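Local structure of DMATS type aromatic prenyltransferase (Micromonospora olivasterospora, 6ZRY) at residues S134-S139 with E144-L149; R29-G34 with D100-R105; I65-N68 with P72-L75. The protein probably transfers a dimethylallyl group to the indole ring of tryptophan, as expected of a DMATS-type aromatic prenyltransferase with the ABBA-barrel fold. All coordinates share one frame; numbering follows the deposited sequence.

Contact 1: residues S134-S139 with E144-L149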
loop_
_atom_site.group_PDB
_atom_site.type_symbol
_atom_site.label_atom_id
_atom_site.label_comp_id
_atom_site.label_asym_id
_atom_site.label_seq_id
_atom_site.Cartn_x
_atom_site.Cartn_y
_atom_site.Cartn_z
ATOM N N SER A 134 -5.797 -5.115 2.072
ATOM C CA SER A 134 -4.452 -5.438 2.624
ATOM C C SER A 134 -4.604 -6.573 3.648
ATOM O O SER A 134 -5.418 -6.445 4.531
ATOM C CB SER A 134 -3.775 -4.209 3.213
ATOM O OG SER A 134 -2.487 -4.517 3.654
ATOM N N LEU A 135 -3.857 -7.646 3.466
ATOM C CA LEU A 135 -3.778 -8.815 4.377
ATOM C C LEU A 135 -2.494 -8.659 5.168
ATOM O O LEU A 135 -1.460 -8.411 4.528
ATOM C CB LEU A 135 -3.755 -10.112 3.569
ATOM C CG LEU A 135 -4.917 -10.355 2.606
ATOM C CD1 LEU A 135 -4.643 -11.546 1.719
ATOM C CD2 LEU A 135 -6.201 -10.558 3.349
ATOM N N VAL A 136 -2.563 -8.718 6.497
ATOM C CA VAL A 136 -1.402 -8.409 7.364
ATOM C C VAL A 136 -1.065 -9.637 8.197
ATOM O O VAL A 136 -1.926 -10.062 8.961
ATOM C CB VAL A 136 -1.680 -7.193 8.242
ATOM C CG1 VAL A 136 -0.485 -6.851 9.113
ATOM C CG2 VAL A 136 -2.134 -5.993 7.411
ATOM N N PHE A 137 0.154 -10.146 8.063
ATOM C CA PHE A 137 0.626 -11.419 8.679
ATOM C C PHE A 137 1.832 -11.166 9.591
ATOM O O PHE A 137 2.758 -10.458 9.214
ATOM C CB PHE A 137 1.042 -12.425 7.604
ATOM C CG PHE A 137 0.078 -12.591 6.463
ATOM C CD1 PHE A 137 -1.261 -12.830 6.695
ATOM C CD2 PHE A 137 0.519 -12.540 5.147
ATOM C CE1 PHE A 137 -2.141 -13.010 5.638
ATOM C CE2 PHE A 137 -0.358 -12.736 4.096
ATOM C CZ PHE A 137 -1.686 -12.956 4.342
ATOM N N ARG A 138 1.839 -11.788 10.754
ATOM C CA ARG A 138 2.993 -11.733 11.693
ATOM C C ARG A 138 3.123 -13.074 12.376
ATOM O O ARG A 138 2.121 -13.827 12.382
ATOM C CB ARG A 138 2.814 -10.665 12.769
ATOM C CG ARG A 138 2.107 -9.414 12.284
ATOM C CD ARG A 138 1.745 -8.493 13.422
ATOM N NE ARG A 138 0.992 -7.340 12.954
ATOM C CZ ARG A 138 0.435 -6.424 13.745
ATOM N NH1 ARG A 138 0.534 -6.520 15.069
ATOM N NH2 ARG A 138 -0.224 -5.410 13.206
ATOM N N SER A 139 4.316 -13.361 12.907
ATOM C CA SER A 139 4.540 -14.433 13.902
ATOM C C SER A 139 3.644 -14.131 15.107
ATOM O O SER A 139 3.615 -12.972 15.548
ATOM C CB SER A 139 6.016 -14.556 14.287
ATOM O OG SER A 139 6.519 -13.322 14.786
ATOM N N GLU A 144 -4.686 -9.888 9.973
ATOM C CA GLU A 144 -5.508 -8.657 10.059
ATOM C C GLU A 144 -5.915 -8.249 8.647
ATOM O O GLU A 144 -5.142 -8.471 7.707
ATOM C CB GLU A 144 -4.750 -7.480 10.679
ATOM C CG GLU A 144 -4.143 -7.754 12.029
ATOM C CD GLU A 144 -3.540 -6.514 12.691
ATOM O OE1 GLU A 144 -3.032 -6.643 13.817
ATOM O OE2 GLU A 144 -3.590 -5.426 12.085
ATOM N N PHE A 145 -7.075 -7.650 8.513
ATOM C CA PHE A 145 -7.583 -7.145 7.234
ATOM C C PHE A 145 -7.628 -5.623 7.291
ATOM O O PHE A 145 -8.084 -5.061 8.302
ATOM C CB PHE A 145 -8.951 -7.748 6.963
ATOM C CG PHE A 145 -8.954 -9.261 6.877
ATOM C CD1 PHE A 145 -9.091 -10.045 8.011
ATOM C CD2 PHE A 145 -8.813 -9.900 5.655
ATOM C CE1 PHE A 145 -9.105 -11.435 7.924
ATOM C CE2 PHE A 145 -8.818 -11.292 5.567
ATOM C CZ PHE A 145 -8.970 -12.059 6.704
ATOM N N LYS A 146 -7.210 -4.979 6.206
ATOM C CA LYS A 146 -7.374 -3.515 6.016
ATOM C C LYS A 146 -8.053 -3.291 4.688
ATOM O O LYS A 146 -7.778 -4.039 3.741
ATOM C CB LYS A 146 -6.038 -2.770 6.030
ATOM C CG LYS A 146 -5.029 -3.258 7.045
ATOM C CD LYS A 146 -5.353 -2.874 8.443
ATOM C CE LYS A 146 -4.197 -3.144 9.402
ATOM N NZ LYS A 146 -4.107 -2.098 10.446
ATOM N N VAL A 147 -8.909 -2.287 4.641
ATOM C CA VAL A 147 -9.700 -1.907 3.446
ATOM C C VAL A 147 -9.195 -0.553 2.953
ATOM O O VAL A 147 -9.151 0.402 3.773
ATOM C CB VAL A 147 -11.190 -1.871 3.791
ATOM C CG1 VAL A 147 -12.037 -1.496 2.590
ATOM C CG2 VAL A 147 -11.623 -3.198 4.388
ATOM N N TYR A 148 -8.859 -0.489 1.677
ATOM C CA TYR A 148 -8.318 0.674 0.973
ATOM C C TYR A 148 -9.396 1.180 0.023
ATOM O O TYR A 148 -9.624 0.518 -1.014
ATOM C CB TYR A 148 -7.033 0.273 0.248
ATOM C CG TYR A 148 -5.847 0.247 1.153
ATOM C CD1 TYR A 148 -5.735 -0.678 2.190
ATOM C CD2 TYR A 148 -4.857 1.203 1.035
ATOM C CE1 TYR A 148 -4.643 -0.658 3.062
ATOM C CE2 TYR A 148 -3.780 1.238 1.892
ATOM C CZ TYR A 148 -3.670 0.315 2.912
ATOM O OH TYR A 148 -2.577 0.399 3.738
ATOM N N LEU A 149 -10.047 2.292 0.361
ATOM C CA LEU A 149 -11.125 2.870 -0.470
ATOM C C LEU A 149 -10.534 3.982 -1.310
ATOM O O LEU A 149 -9.606 4.677 -0.810
ATOM C CB LEU A 149 -12.249 3.387 0.419
ATOM C CG LEU A 149 -12.903 2.355 1.342
ATOM C CD1 LEU A 149 -13.973 3.011 2.196
ATOM C CD2 LEU A 149 -13.518 1.214 0.557
#
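With CG of Glu144 anti to its own carbonyl carbon (chi1 -54°) and the chain extended beyond it, the carboxylate reaches the guanidinium of Arg138, whose side chain is likewise extended from CG to NE. OE1 of Glu144 sits over one face of that guanidinium, offset toward its rim and 3.1 Å from Arg138 NH2, and the two flat groups are turned 50° apart. No N-H points at the oxygen, which makes this salt bridge a matter of charge alone. The other carboxylate oxygen, OE2, has a long salt bridge to Lys146 NZ at 3.7 Å, so the acid lies between two bases; the lysine, bent at chi2, also pairs with Asp201 on the next strand.

Beneath these side chains runs an antiparallel hairpin, strands 131-138 and 141-149, part of the curled antiparallel sheet of the ABBA barrel. Ser134 with Lys146 and Val136 with Glu144 are hydrogen-bonded pairs, each closed by two backbone bonds; the straightest runs from Ser134 N to Lys146 O (2.8 Å, 175°). On their face of the sheet CG2 of Val136 meets CG of Lys146 at 4.0 Å, and CB of Ser134 rests 3.7 Å from CE1 of the Tyr148 ring. The tyrosine hydroxyl is hydrogen-bonded to that of Tyr213.

Leu135 and Phe145, the non-hydrogen-bonded pair between, project from the opposite face. There CD2 of Leu135 approaches the phenylalanine ring obliquely, 3.5 Å from Phe145 CE2, and Leu31 of helix 26-36 packs against both side chains.

Contact 2: residues R29-G34 with D100-R105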
loop_
_atom_site.group_PDB
_atom_site.type_symbol
_atom_site.label_atom_id
_atom_site.label_comp_id
_atom_site.label_asym_id
_atom_site.label_seq_id
_atom_site.Cartn_x
_atom_site.Cartn_y
_atom_site.Cartn_z
ATOM N N ARG A 29 -1.861 -18.392 2.899
ATOM C CA ARG A 29 -1.976 -18.984 1.542
ATOM C C ARG A 29 -3.448 -19.193 1.193
ATOM O O ARG A 29 -3.801 -19.004 0.015
ATOM C CB ARG A 29 -1.170 -20.268 1.441
ATOM C CG ARG A 29 0.317 -20.056 1.599
ATOM C CD ARG A 29 1.009 -21.389 1.694
ATOM N NE ARG A 29 0.954 -22.065 0.412
ATOM C CZ ARG A 29 1.419 -23.285 0.182
ATOM N NH1 ARG A 29 1.348 -23.796 -1.035
ATOM N NH2 ARG A 29 1.950 -23.989 1.171
ATOM N N ASN A 30 -4.275 -19.533 2.176
ATOM C CA ASN A 30 -5.753 -19.653 2.002
ATOM C C ASN A 30 -6.329 -18.277 1.668
ATOM O O ASN A 30 -7.220 -18.197 0.811
ATOM C CB ASN A 30 -6.430 -20.257 3.235
ATOM C CG ASN A 30 -6.209 -21.754 3.332
ATOM O OD1 ASN A 30 -5.887 -22.402 2.326
ATOM N ND2 ASN A 30 -6.378 -22.314 4.526
ATOM N N LEU A 31 -5.832 -17.221 2.318
ATOM C CA LEU A 31 -6.387 -15.870 2.128
ATOM C C LEU A 31 -5.938 -15.345 0.760
ATOM O O LEU A 31 -6.787 -14.779 0.075
ATOM C CB LEU A 31 -5.988 -14.973 3.293
ATOM C CG LEU A 31 -6.657 -15.319 4.619
ATOM C CD1 LEU A 31 -6.057 -14.501 5.734
ATOM C CD2 LEU A 31 -8.153 -15.112 4.552
ATOM N N LEU A 32 -4.681 -15.590 0.338
ATOM C CA LEU A 32 -4.220 -15.153 -1.000
ATOM C C LEU A 32 -5.080 -15.802 -2.095
ATOM O O LEU A 32 -5.459 -15.078 -3.054
ATOM C CB LEU A 32 -2.737 -15.475 -1.186
ATOM C CG LEU A 32 -2.170 -15.261 -2.593
ATOM C CD1 LEU A 32 -2.221 -13.775 -3.017
ATOM C CD2 LEU A 32 -0.741 -15.787 -2.653
ATOM N N ALA A 33 -5.345 -17.116 -2.017
ATOM C CA ALA A 33 -6.219 -17.823 -2.975
ATOM C C ALA A 33 -7.587 -17.147 -3.034
ATOM O O ALA A 33 -8.089 -16.951 -4.135
ATOM C CB ALA A 33 -6.333 -19.301 -2.614
ATOM N N GLY A 34 -8.169 -16.790 -1.887
ATOM C CA GLY A 34 -9.462 -16.067 -1.818
ATOM C C GLY A 34 -9.369 -14.720 -2.504
ATOM O O GLY A 34 -10.250 -14.379 -3.296
ATOM N N ASP A 100 -16.103 -9.445 3.113
ATOM C CA ASP A 100 -17.333 -9.653 3.941
ATOM C C ASP A 100 -17.362 -11.105 4.424
ATOM O O ASP A 100 -17.660 -11.322 5.595
ATOM C CB ASP A 100 -18.603 -9.261 3.178
ATOM C CG ASP A 100 -18.796 -7.759 3.030
ATOM O OD1 ASP A 100 -18.085 -7.017 3.679
ATOM O OD2 ASP A 100 -19.657 -7.367 2.256
ATOM N N ALA A 101 -17.003 -12.049 3.565
ATOM C CA ALA A 101 -16.917 -13.489 3.925
ATOM C C ALA A 101 -15.875 -13.671 5.037
ATOM O O ALA A 101 -16.141 -14.417 6.004
ATOM C CB ALA A 101 -16.582 -14.322 2.705
ATOM N N GLN A 102 -14.732 -12.989 4.927
ATOM C CA GLN A 102 -13.640 -13.114 5.918
ATOM C C GLN A 102 -14.042 -12.419 7.231
ATOM O O GLN A 102 -13.731 -12.965 8.297
ATOM C CB GLN A 102 -12.343 -12.586 5.316
ATOM C CG GLN A 102 -11.844 -13.439 4.186
ATOM C CD GLN A 102 -11.718 -14.900 4.539
ATOM O OE1 GLN A 102 -11.308 -15.268 5.627
ATOM N NE2 GLN A 102 -12.084 -15.749 3.606
ATOM N N ALA A 103 -14.733 -11.280 7.173
ATOM C CA ALA A 103 -15.317 -10.644 8.376
ATOM C C ALA A 103 -16.239 -11.656 9.083
ATOM O O ALA A 103 -16.135 -11.829 10.308
ATOM C CB ALA A 103 -16.046 -9.383 7.996
ATOM N N ARG A 104 -17.111 -12.322 8.330
ATOM C CA ARG A 104 -18.095 -13.270 8.920
ATOM C C ARG A 104 -17.332 -14.423 9.562
ATOM O O ARG A 104 -17.667 -14.794 10.683
ATOM C CB ARG A 104 -19.094 -13.731 7.867
ATOM C CG ARG A 104 -20.070 -12.649 7.447
ATOM C CD ARG A 104 -21.161 -13.221 6.571
ATOM N NE ARG A 104 -20.827 -13.403 5.174
ATOM C CZ ARG A 104 -20.943 -12.475 4.220
ATOM N NH1 ARG A 104 -20.653 -12.783 2.974
ATOM N NH2 ARG A 104 -21.335 -11.229 4.510
ATOM N N ARG A 105 -16.333 -14.943 8.874
ATOM C CA ARG A 105 -15.567 -16.128 9.311
ATOM C C ARG A 105 -14.828 -15.829 10.628
ATOM O O ARG A 105 -14.902 -16.676 11.551
ATOM C CB ARG A 105 -14.617 -16.537 8.195
ATOM C CG ARG A 105 -13.830 -17.788 8.500
ATOM C CD ARG A 105 -13.109 -18.279 7.284
ATOM N NE ARG A 105 -11.996 -19.098 7.729
ATOM C CZ ARG A 105 -10.697 -18.806 7.592
ATOM N NH1 ARG A 105 -9.796 -19.653 8.057
ATOM N NH2 ARG A 105 -10.298 -17.718 6.959
#
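One methyl group, CD2 of Leu31, carries this meeting of two helices, lying 3.3 Å from OE1 of Gln102. The leucine has CG anti to its carbonyl carbon (chi1 -70°), and its CD2 branch reaches across while the backbones stay well apart, with CA of Leu31 and CA of Gln102 separated by 8.6 Å. Gln102 is bent at chi2 (-53°), a fold that turns its amide toward Arg105 one helical turn on. Arg105 has its chain extended from CG to NE, bringing NH2 to Gln102 OE1 at 3.0 Å. The amide oxygen takes this bond on a lone pair and lies in the guanidinium plane. With an alanine here in place of the glutamine, Arg105 would probably lose its in-plane acceptor and a gap would be likely to open beside the leucine methyl. CD2 of Leu31 is also near the edge of the guanidinium, 4.1 Å from Arg105 NH2.

Helices 26-36 and 88-106 belong to the outer helical layer of the ABBA fold, and both rest on Phe145 of strand 141-149 through Leu31 and Gln102. The arginine NH2 has a second partner, Glu27, in a salt bridge that ties the helix 88-106 side chain to the first turn of helix 26-36.

Contact 3: residues I65-N68 with P72-L75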
loop_
_atom_site.group_PDB
_atom_site.type_symbol
_atom_site.label_atom_id
_atom_site.label_comp_id
_atom_site.label_asym_id
_atom_site.label_seq_id
_atom_site.Cartn_x
_atom_site.Cartn_y
_atom_site.Cartn_z
ATOM N N ILE A 65 7.334 -6.270 3.162
ATOM C CA ILE A 65 7.895 -6.698 4.444
ATOM C C ILE A 65 8.271 -5.438 5.233
ATOM O O ILE A 65 8.941 -4.580 4.695
ATOM C CB ILE A 65 9.021 -7.721 4.240
ATOM C CG1 ILE A 65 9.612 -8.154 5.574
ATOM C CG2 ILE A 65 10.065 -7.251 3.260
ATOM C CD1 ILE A 65 10.263 -9.528 5.513
ATOM N N ALA A 66 7.718 -5.334 6.420
ATOM C CA ALA A 66 7.901 -4.216 7.356
ATOM C C ALA A 66 8.843 -4.664 8.455
ATOM O O ALA A 66 8.507 -5.604 9.169
ATOM C CB ALA A 66 6.565 -3.762 7.896
ATOM N N PHE A 67 9.970 -3.978 8.586
ATOM C CA PHE A 67 10.944 -4.180 9.676
ATOM C C PHE A 67 10.609 -3.211 10.793
ATOM O O PHE A 67 10.515 -2.025 10.523
ATOM C CB PHE A 67 12.351 -4.024 9.143
ATOM C CG PHE A 67 12.637 -4.947 8.002
ATOM C CD1 PHE A 67 13.056 -6.241 8.231
ATOM C CD2 PHE A 67 12.525 -4.503 6.693
ATOM C CE1 PHE A 67 13.310 -7.087 7.175
ATOM C CE2 PHE A 67 12.810 -5.348 5.641
ATOM C CZ PHE A 67 13.221 -6.635 5.882
ATOM N N ASN A 68 10.358 -3.757 11.974
ATOM C CA ASN A 68 9.798 -3.062 13.160
ATOM C C ASN A 68 10.861 -3.131 14.257
ATOM O O ASN A 68 11.428 -4.197 14.415
ATOM C CB ASN A 68 8.477 -3.712 13.638
ATOM C CG ASN A 68 7.525 -4.155 12.538
ATOM O OD1 ASN A 68 6.996 -3.322 11.788
ATOM N ND2 ASN A 68 7.257 -5.470 12.458
ATOM N N PRO A 72 9.347 -9.080 15.249
ATOM C CA PRO A 72 9.699 -9.772 14.010
ATOM C C PRO A 72 9.072 -9.034 12.827
ATOM O O PRO A 72 8.161 -8.258 13.025
ATOM C CB PRO A 72 9.125 -11.182 14.181
ATOM C CG PRO A 72 8.942 -11.326 15.689
ATOM C CD PRO A 72 8.625 -9.938 16.187
ATOM N N PRO A 73 9.544 -9.211 11.582
ATOM C CA PRO A 73 8.970 -8.478 10.451
ATOM C C PRO A 73 7.499 -8.829 10.181
ATOM O O PRO A 73 7.100 -9.942 10.397
ATOM C CB PRO A 73 9.842 -8.880 9.250
ATOM C CG PRO A 73 11.125 -9.392 9.890
ATOM C CD PRO A 73 10.671 -10.050 11.180
ATOM N N THR A 74 6.751 -7.857 9.692
ATOM C CA THR A 74 5.346 -7.995 9.306
ATOM C C THR A 74 5.279 -8.191 7.783
ATOM O O THR A 74 5.810 -7.370 7.062
ATOM C CB THR A 74 4.527 -6.801 9.777
ATOM O OG1 THR A 74 4.611 -6.706 11.202
ATOM C CG2 THR A 74 3.077 -6.906 9.373
ATOM N N LEU A 75 4.596 -9.229 7.333
ATOM C CA LEU A 75 4.394 -9.501 5.886
ATOM C C LEU A 75 2.988 -9.027 5.525
ATOM O O LEU A 75 2.052 -9.280 6.299
ATOM C CB LEU A 75 4.628 -11.003 5.696
ATOM C CG LEU A 75 4.358 -11.645 4.347
ATOM C CD1 LEU A 75 5.131 -10.970 3.226
ATOM C CD2 LEU A 75 4.725 -13.124 4.430
HETATM O O HOH W 1 4.287 -3.336 10.696
#
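Asn68 and Thr74 cross at about a right angle, and the asparagine amide nitrogen bonds to two oxygens of the opposite strand. From ND2 one hydrogen bond goes to Pro72 O at 3.0 Å, its acceptor close to the amide plane but its angle at hydrogen a bent 134°. The other runs to Thr74 OG1 at 3.2 Å, the hydroxyl oxygen tilted 20° from that plane. Thr74 presents OG1 here because the hydroxyl is anti to its carbonyl carbon (chi1 -60°), while CG2 takes the place anti to the backbone N. A water gives a hydrogen bond to Asn68 OD1 at 2.9 Å and has a weak one with the threonine hydroxyl; with partners at both ends, the amide is probably held in this orientation.

On the other face Ile65 and Pro73 lie side by side, pointing the same way, with CG1 of the isoleucine 3.8 Å from CB of the proline. Phe67 meets the same proline at a slant, its CD1 4.1 Å from Pro73 CG. The pyrrolidine ring is therefore touched by two side chains of strand 61-68 that flank Ala66.

The backbones of Ala66 and Thr74 form the hydrogen-bonded pair of the antiparallel hairpin: Ala66 N reaches Thr74 O at 2.9 Å, and a matching bond returns from Thr74 N to Ala66 O. Ala66 O also receives a CA-H...O contact from Pro73, whose CA lies 3.2 Å away.

The hairpin is built into the barrel sheet on both flanks, strand 61-68 bonding to strand 341-346 and strand 71-79 to strand 131-138. Leu75 packs on Leu14, Leu17 and Cys18 of helix 6-21, while Phe67 reaches Phe303 in a loop.

How the contacts relate
Contacts 1 and 3 are antiparallel hairpins joined in one sheet: strands 71-79 and 131-138 are neighbours, Phe137 N lies 2.7 Å from Leu75 O in a probable hydrogen bond, and Thr74 packs on Val136. Both combine regular backbone bonding with a polar side-chain group on one face, charged in contact 1 and neutral, with a water, in contact 3. The centre of contact 2 lies about 19 Å from the centre of the chain, against about 10 Å for contact 1 and 14 Å for contact 3, and no hydrogen bond joins its segments. It sits on the apolar face of contact 1, where Phe145 CZ meets Leu31 CD2 at 3.8 Å, but does not touch contact 3.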